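Local coordinates for halogenase PltM (Pseudomonas fluorescens, PDB 6BZN), which halogenates phenolic compounds with unusual breadth of substrate and halide, probably through a flavin-dependent monooxygenase-type reaction on bound FAD, at residues Leu108-Ala113 with Lys246-His251; Lys185-Ile190 with Gly333-Leu338. All coordinates share one frame; numbering follows the deposited sequence.

Interaction 1: residues Leu108-Ala113 with Lys246-His251; sequences LGFSFA and KSTLHH
The carbonyl oxygen of S111 accepts two hydrogen bonds from one residue, H250: its backbone N arrives from one face of the carbonyl plane at 2.8 Å, and the ring atom ND1 reaches S111 O from the other at 2.9 Å. With CG beside its own backbone N (chi1 -56°), the imidazole stands off the sheet and leans back toward the start of its strand, and S111 O lies close to the ring plane. The imidazole is the middle member of an aromatic cluster with F110 and F112. F112 lies against one face in an offset stack, centroids 4.3 Å apart and planes at 23°, its CE2 over the imidazole rim; F110 instead receives the edge of H250 on its own face, CE1 of H250 standing 3.8 Å from CG of F110. Replacing H250 by an alanine removes the ring donor to S111 O, and F110 and F112 would probably lose the group that joins them and be freer to turn. The two strands run parallel here, side by side in a mixed sheet, where 109-114 is flanked on its other edge by 126-131 and 248-253 by 256-262. T248 shares the face of the three rings, its CB packed 3.5 Å from F110 CD1, while OG1 bonds H137; A65 and S351, which bind FAD in this protein, lie close to T248 and F110. On the reverse face the hydroxyls of S111 and S247 meet, OG to OG 2.7 Å, and S247 OG also bonds the backbone of L244. Beyond them, A113 CB rests 3.8 Å from ND1 of H251, whose ring also bonds H115 and H308.

Interaction 2: residues Lys185-Ile190 with Gly333-Leu338; sequences KAAFII and GDRFCL
R335 and A187 meet where the chain turns a corner out of strand 181-186. The arginine side chain bends at chi2 (-73°) and then runs extended, which brings NH1 to A187 O at 2.8 Å. This bond is nearly straight, 170° at the hydrogen, and it lies in the guanidinium plane and in the carbonyl plane, on a lone pair of the oxygen. NH2 of the same group holds the backbone oxygen of D171, so two carbonyls fix the rotation of the guanidinium. F188 carries most of the apolar contact. Its CG stands opposite the backbone N (chi1 -162°), a torsion that swings the ring across to the other chain segment, where F336 CA lies over one face and the carbonyl oxygen of D334 lies at the edge. CE1 of F188 comes within 3.3 Å of F336 N, and CZ of F188 packs 3.9 Å from CB of C337; W377 and F382 add further rings around it. On the other side of the sheet, I189 CG2 touches F336 CB at 3.7 Å, the two side chains slanting past each other. The F336 ring folds back over G333 N. Backbone bonds from I189 N to R335 O and from C337 N to I189 O pair strands 188-191 and 336-338, the latter an outermost strand of the five-stranded parallel sheet, consistent with a Rossmann-type nucleotide-binding fold. Because the charged guanidinium meets neutral carbonyl oxygens, and the other polar links are backbone ones between packed apolar side chains, the contact probably depends on shape and bond direction more than on paired charges.

How the interactions relate
Two parallel strand pairs, each joining residues more than 130 positions apart, illustrate how distant sequence is woven into separate sheets. Interaction 1 belongs to the seven-stranded mixed sheet and interaction 2 to the five-stranded parallel sheet that also holds strand 24-29. Their centres are about 39 Å apart, their nearest atoms about 23 Å, and they lie on opposite sides of the chain's centre. In sequence the segments alternate, 108-113, 185-190, 246-251, 333-338, so the chain passes back and forth between the two sheets. Both sheets approach residues that bind FAD, with the side chain of A34 about 8 Å from that of I190, so this threading probably brings them together around the flavin site.

Interaction 1: residues Leu108-Ala113 with Lys246-His251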
# COMPACT_ATOMS: atom_id res chain seq x y z
N LEU A 108 4.22 7.84 -13.34
CA LEU A 108 4.95 7.06 -14.32
C LEU A 108 6.04 6.23 -13.68
O LEU A 108 6.81 5.57 -14.38
CB LEU A 108 5.52 8.00 -15.38
CG LEU A 108 4.48 8.86 -16.08
CD1 LEU A 108 5.15 9.86 -17.02
CD2 LEU A 108 3.48 7.99 -16.82
N GLY A 109 6.10 6.26 -12.34
CA GLY A 109 7.04 5.47 -11.57
C GLY A 109 7.25 6.02 -10.18
O GLY A 109 6.62 7.01 -9.79
N PHE A 110 8.10 5.34 -9.42
CA PHE A 110 8.59 5.82 -8.13
C PHE A 110 9.94 6.50 -8.38
O PHE A 110 10.77 5.96 -9.10
CB PHE A 110 8.81 4.66 -7.14
CG PHE A 110 7.54 4.11 -6.47
CD1 PHE A 110 6.29 4.73 -6.58
CD2 PHE A 110 7.64 2.99 -5.66
CE1 PHE A 110 5.18 4.20 -5.91
CE2 PHE A 110 6.52 2.45 -5.01
CZ PHE A 110 5.29 3.07 -5.13
N SER A 111 10.15 7.68 -7.80
CA SER A 111 11.43 8.35 -7.87
C SER A 111 11.94 8.62 -6.46
O SER A 111 11.15 8.82 -5.52
CB SER A 111 11.34 9.65 -8.67
OG SER A 111 10.45 10.56 -8.06
N PHE A 112 13.26 8.61 -6.33
CA PHE A 112 13.92 8.76 -5.04
C PHE A 112 15.05 9.77 -5.19
O PHE A 112 15.89 9.58 -6.06
CB PHE A 112 14.48 7.42 -4.55
CG PHE A 112 13.43 6.35 -4.41
CD1 PHE A 112 13.05 5.58 -5.51
CD2 PHE A 112 12.78 6.14 -3.21
CE1 PHE A 112 12.07 4.61 -5.39
CE2 PHE A 112 11.78 5.18 -3.09
CZ PHE A 112 11.44 4.41 -4.17
N ALA A 113 15.04 10.82 -4.37
CA ALA A 113 16.11 11.81 -4.35
C ALA A 113 16.68 11.87 -2.95
O ALA A 113 15.92 12.01 -1.98
CB ALA A 113 15.58 13.18 -4.76
N LYS A 246 5.52 13.84 -12.42
CA LYS A 246 4.64 12.74 -12.81
C LYS A 246 5.12 11.41 -12.24
O LYS A 246 5.15 10.39 -12.92
CB LYS A 246 4.54 12.67 -14.35
CG LYS A 246 3.99 13.92 -15.02
CD LYS A 246 3.76 13.66 -16.51
CE LYS A 246 3.31 14.91 -17.27
NZ LYS A 246 1.91 15.30 -16.96
N SER A 247 5.47 11.42 -10.95
CA SER A 247 5.92 10.25 -10.24
C SER A 247 5.56 10.38 -8.77
O SER A 247 5.27 11.48 -8.28
CB SER A 247 7.44 10.11 -10.37
OG SER A 247 8.13 10.95 -9.47
N THR A 248 5.59 9.27 -8.06
CA THR A 248 5.60 9.30 -6.61
C THR A 248 7.03 9.58 -6.17
O THR A 248 7.90 8.72 -6.26
CB THR A 248 5.16 7.95 -6.04
OG1 THR A 248 3.93 7.57 -6.68
CG2 THR A 248 5.00 8.00 -4.53
N LEU A 249 7.26 10.80 -5.70
CA LEU A 249 8.59 11.28 -5.38
C LEU A 249 8.86 11.08 -3.90
O LEU A 249 8.05 11.51 -3.05
CB LEU A 249 8.71 12.74 -5.79
CG LEU A 249 9.87 13.59 -5.29
CD1 LEU A 249 11.20 12.97 -5.65
CD2 LEU A 249 9.72 14.99 -5.89
N HIS A 250 9.99 10.44 -3.60
CA HIS A 250 10.43 10.14 -2.26
C HIS A 250 11.73 10.90 -2.02
O HIS A 250 12.74 10.60 -2.67
CB HIS A 250 10.75 8.64 -2.12
CG HIS A 250 9.61 7.72 -2.48
ND1 HIS A 250 9.17 7.55 -3.77
CD2 HIS A 250 8.88 6.88 -1.72
CE1 HIS A 250 8.18 6.67 -3.78
NE2 HIS A 250 7.98 6.25 -2.55
N HIS A 251 11.71 11.89 -1.14
CA HIS A 251 12.92 12.56 -0.70
C HIS A 251 13.41 11.81 0.52
O HIS A 251 12.69 11.77 1.53
CB HIS A 251 12.63 14.00 -0.33
CG HIS A 251 12.37 14.87 -1.51
ND1 HIS A 251 13.33 15.13 -2.46
CD2 HIS A 251 11.27 15.55 -1.88
CE1 HIS A 251 12.82 15.93 -3.38
NE2 HIS A 251 11.58 16.21 -3.04

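Interaction 2: residues Lys185-Ile190 with Gly333-Leu338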
# COMPACT_ATOMS: atom_id res chain seq x y z
N LYS A 185 -27.62 -9.17 12.88
CA LYS A 185 -27.03 -10.50 12.99
C LYS A 185 -26.50 -10.96 11.63
O LYS A 185 -27.06 -10.62 10.59
CB LYS A 185 -28.04 -11.51 13.53
CG LYS A 185 -28.58 -11.19 14.93
CD LYS A 185 -29.62 -12.21 15.39
CE LYS A 185 -28.98 -13.58 15.64
NZ LYS A 185 -29.81 -14.50 16.49
N ALA A 186 -25.40 -11.71 11.65
CA ALA A 186 -24.84 -12.28 10.44
C ALA A 186 -24.12 -13.59 10.70
O ALA A 186 -23.89 -13.97 11.86
CB ALA A 186 -23.91 -11.29 9.77
N ALA A 187 -23.79 -14.28 9.62
CA ALA A 187 -22.99 -15.49 9.73
C ALA A 187 -21.51 -15.20 9.98
O ALA A 187 -20.80 -16.06 10.52
CB ALA A 187 -23.15 -16.35 8.49
N PHE A 188 -21.04 -14.01 9.59
CA PHE A 188 -19.60 -13.72 9.52
C PHE A 188 -19.38 -12.21 9.55
O PHE A 188 -20.21 -11.45 9.02
CB PHE A 188 -19.06 -14.28 8.21
CG PHE A 188 -17.56 -14.45 8.16
CD1 PHE A 188 -16.94 -15.46 8.88
CD2 PHE A 188 -16.78 -13.66 7.33
CE1 PHE A 188 -15.57 -15.67 8.81
CE2 PHE A 188 -15.41 -13.87 7.23
CZ PHE A 188 -14.80 -14.87 7.97
N ILE A 189 -18.28 -11.79 10.15
CA ILE A 189 -17.94 -10.35 10.22
C ILE A 189 -16.53 -10.12 9.65
O ILE A 189 -15.59 -10.83 9.99
CB ILE A 189 -18.14 -9.76 11.63
CG1 ILE A 189 -17.94 -8.25 11.62
CG2 ILE A 189 -17.25 -10.40 12.70
CD1 ILE A 189 -18.65 -7.54 12.78
N ILE A 190 -16.42 -9.15 8.76
CA ILE A 190 -15.13 -8.76 8.17
C ILE A 190 -14.78 -7.37 8.68
O ILE A 190 -15.55 -6.44 8.52
CB ILE A 190 -15.20 -8.76 6.63
CG1 ILE A 190 -15.48 -10.18 6.16
CG2 ILE A 190 -13.89 -8.25 6.02
CD1 ILE A 190 -15.85 -10.28 4.69
N GLY A 333 -10.93 -16.24 12.38
CA GLY A 333 -11.54 -17.21 13.29
C GLY A 333 -12.68 -17.90 12.59
O GLY A 333 -12.88 -17.72 11.39
N ASP A 334 -13.44 -18.69 13.35
CA ASP A 334 -14.64 -19.34 12.82
C ASP A 334 -15.59 -18.32 12.18
O ASP A 334 -16.15 -18.58 11.12
CB ASP A 334 -15.41 -20.07 13.94
CG ASP A 334 -14.67 -21.30 14.49
OD1 ASP A 334 -13.61 -21.68 13.96
OD2 ASP A 334 -15.17 -21.88 15.48
N ARG A 335 -15.75 -17.17 12.84
CA ARG A 335 -16.79 -16.19 12.47
C ARG A 335 -16.28 -14.80 12.11
O ARG A 335 -17.10 -13.88 11.98
CB ARG A 335 -17.81 -16.08 13.61
CG ARG A 335 -18.54 -17.38 13.94
CD ARG A 335 -19.54 -17.70 12.84
NE ARG A 335 -20.29 -18.93 13.08
CZ ARG A 335 -21.38 -19.29 12.39
NH1 ARG A 335 -21.88 -18.53 11.41
NH2 ARG A 335 -22.00 -20.44 12.67
N PHE A 336 -14.97 -14.64 11.91
CA PHE A 336 -14.45 -13.33 11.55
C PHE A 336 -13.20 -13.42 10.70
O PHE A 336 -12.51 -14.43 10.67
CB PHE A 336 -14.15 -12.47 12.78
CG PHE A 336 -12.96 -12.93 13.57
CD1 PHE A 336 -11.68 -12.48 13.27
CD2 PHE A 336 -13.12 -13.83 14.62
CE1 PHE A 336 -10.58 -12.90 14.01
CE2 PHE A 336 -12.02 -14.26 15.35
CZ PHE A 336 -10.75 -13.80 15.04
N CYS A 337 -12.93 -12.31 10.02
CA CYS A 337 -11.65 -12.08 9.37
C CYS A 337 -11.34 -10.60 9.48
O CYS A 337 -12.22 -9.75 9.27
CB CYS A 337 -11.69 -12.51 7.90
SG CYS A 337 -10.22 -12.01 6.96
N LEU A 338 -10.09 -10.31 9.85
CA LEU A 338 -9.55 -8.97 9.78
C LEU A 338 -8.88 -8.81 8.43
O LEU A 338 -8.02 -9.61 8.07
CB LEU A 338 -8.51 -8.72 10.87
CG LEU A 338 -8.98 -8.42 12.29
CD1 LEU A 338 -10.06 -9.35 12.78
CD2 LEU A 338 -7.79 -8.38 13.24